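Local coordinates for protein N-acyl-D-glutamate deacylase (Bordetella bronchiseptica, PDB 3GIP) that probably hydrolyses N-acyl-D-glutamate to D-glutamate and a carboxylate, as a zinc-dependent deacylase of the amidohydrolase superfamily, at residues A[136-141]-A[455-460]. Numbering follows the deposited sequence.
Sequences PMINVA and VLVNGA
Val457 points its isopropyl group at the backbone of Met137 and Ile138, just before strand 139-145. Both methyls rest against the carbonyl oxygen of Met137, with CG2 3.8 Å and CG1 3.9 Å from Met137 O. With CG1 anti to the backbone N (chi1 169°), that methyl reaches to 4.2 Å from Ile138 CA. This is the tighter part of the contact. The side-chain contact is looser: Ile138 CG2 stands 4.3 Å from Val457 CG2, its CB directed away from the hairpin. Thr88 and Val462 also touch the valine. Beside it, Asn139 and Asn458 meet tip to tip, their amide planes 60° apart. Asn458 sits in a type I' turn from Val457 to Ala460, closed by backbone hydrogen bonds in both directions between those two residues. Asp427 OD1 accepts a hydrogen bond from Asn458 N. On the far side of the turn, Gly459 and Ala460 are partly exposed. The contact joins the hairpin of strands 452-457 and 460-463 to the N-terminal end of a parallel strand of the TIM-barrel-like amidohydrolase fold. Met137 O is buried with no partner in the model. No clear hydrogen bond crosses the contact, and van der Waals contact of the valine carries most of it.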
loop_
_atom_site.group_PDB
_atom_site.type_symbol
_atom_site.label_atom_id
_atom_site.label_comp_id
_atom_site.label_asym_id
_atom_site.label_seq_id
_atom_site.Cartn_x
_atom_site.Cartn_y
_atom_site.Cartn_z
ATOM N N PRO A 136 -15.143 -5.414 -5.985
ATOM C CA PRO A 136 -13.734 -5.814 -6.041
ATOM C C PRO A 136 -13.508 -7.171 -5.381
ATOM O O PRO A 136 -14.301 -7.598 -4.546
ATOM C CB PRO A 136 -13.032 -4.681 -5.300
ATOM C CG PRO A 136 -14.037 -4.322 -4.239
ATOM C CD PRO A 136 -15.340 -4.313 -5.023
ATOM N N MET A 137 -12.427 -7.844 -5.761
ATOM C CA MET A 137 -12.104 -9.153 -5.203
ATOM C C MET A 137 -11.809 -9.052 -3.709
ATOM O O MET A 137 -12.121 -9.961 -2.937
ATOM C CB MET A 137 -10.888 -9.749 -5.917
ATOM C CG MET A 137 -10.577 -11.180 -5.507
ATOM S SD MET A 137 -11.881 -12.332 -5.991
ATOM C CE MET A 137 -11.425 -12.641 -7.710
ATOM N N ILE A 138 -11.189 -7.946 -3.317
ATOM C CA ILE A 138 -10.849 -7.701 -1.921
ATOM C C ILE A 138 -11.431 -6.353 -1.506
ATOM O O ILE A 138 -11.960 -5.616 -2.341
ATOM C CB ILE A 138 -9.310 -7.684 -1.700
ATOM C CG1 ILE A 138 -8.671 -6.527 -2.473
ATOM C CG2 ILE A 138 -8.708 -9.009 -2.146
ATOM C CD1 ILE A 138 -7.176 -6.352 -2.187
ATOM N N ASN A 139 -11.337 -6.027 -0.220
ATOM C CA ASN A 139 -11.872 -4.757 0.260
ATOM C C ASN A 139 -11.006 -3.605 -0.215
ATOM O O ASN A 139 -9.785 -3.741 -0.351
ATOM C CB ASN A 139 -11.957 -4.755 1.785
ATOM C CG ASN A 139 -12.803 -5.888 2.311
ATOM O OD1 ASN A 139 -12.327 -6.731 3.075
ATOM N ND2 ASN A 139 -14.066 -5.923 1.900
ATOM N N VAL A 140 -11.643 -2.466 -0.463
ATOM C CA VAL A 140 -10.937 -1.292 -0.950
ATOM C C VAL A 140 -11.221 -0.010 -0.182
ATOM O O VAL A 140 -12.374 0.404 -0.041
ATOM C CB VAL A 140 -11.279 -1.030 -2.434
ATOM C CG1 VAL A 140 -10.498 0.172 -2.946
ATOM C CG2 VAL A 140 -10.975 -2.268 -3.261
ATOM N N ALA A 141 -10.157 0.611 0.316
ATOM C CA ALA A 141 -10.248 1.885 1.019
ATOM C C ALA A 141 -9.485 2.819 0.093
ATOM O O ALA A 141 -8.501 2.403 -0.525
ATOM C CB ALA A 141 -9.565 1.806 2.379
ATOM N N VAL A 455 -7.977 -17.986 1.805
ATOM C CA VAL A 455 -8.289 -16.602 2.126
ATOM C C VAL A 455 -9.777 -16.333 1.978
ATOM O O VAL A 455 -10.387 -16.696 0.970
ATOM C CB VAL A 455 -7.539 -15.620 1.200
ATOM C CG1 VAL A 455 -7.883 -14.185 1.583
ATOM C CG2 VAL A 455 -6.039 -15.846 1.300
ATOM N N LEU A 456 -10.353 -15.704 2.997
ATOM C CA LEU A 456 -11.760 -15.340 2.977
ATOM C C LEU A 456 -11.849 -13.824 3.026
ATOM O O LEU A 456 -11.099 -13.168 3.753
ATOM C CB LEU A 456 -12.502 -15.902 4.195
ATOM C CG LEU A 456 -12.577 -17.411 4.423
ATOM C CD1 LEU A 456 -13.362 -17.676 5.708
ATOM C CD2 LEU A 456 -13.249 -18.087 3.238
ATOM N N VAL A 457 -12.751 -13.271 2.228
ATOM C CA VAL A 457 -12.996 -11.838 2.209
ATOM C C VAL A 457 -14.473 -11.746 2.563
ATOM O O VAL A 457 -15.323 -12.253 1.831
ATOM C CB VAL A 457 -12.750 -11.226 0.814
ATOM C CG1 VAL A 457 -13.272 -9.797 0.770
ATOM C CG2 VAL A 457 -11.257 -11.240 0.502
ATOM N N ASN A 458 -14.770 -11.133 3.703
ATOM C CA ASN A 458 -16.149 -11.006 4.158
ATOM C C ASN A 458 -16.847 -12.366 4.162
ATOM O O ASN A 458 -18.007 -12.495 3.757
ATOM C CB ASN A 458 -16.895 -10.005 3.274
ATOM C CG ASN A 458 -16.300 -8.612 3.359
ATOM O OD1 ASN A 458 -16.064 -7.959 2.344
ATOM N ND2 ASN A 458 -16.057 -8.150 4.580
ATOM N N GLY A 459 -16.117 -13.378 4.619
ATOM C CA GLY A 459 -16.656 -14.723 4.712
ATOM C C GLY A 459 -16.676 -15.565 3.449
ATOM O O GLY A 459 -17.006 -16.752 3.505
ATOM N N ALA A 460 -16.332 -14.971 2.312
ATOM C CA ALA A 460 -16.334 -15.708 1.051
ATOM C C ALA A 460 -14.922 -16.052 0.591
ATOM O O ALA A 460 -14.016 -15.224 0.659
ATOM C CB ALA A 460 -17.045 -14.895 -0.021
#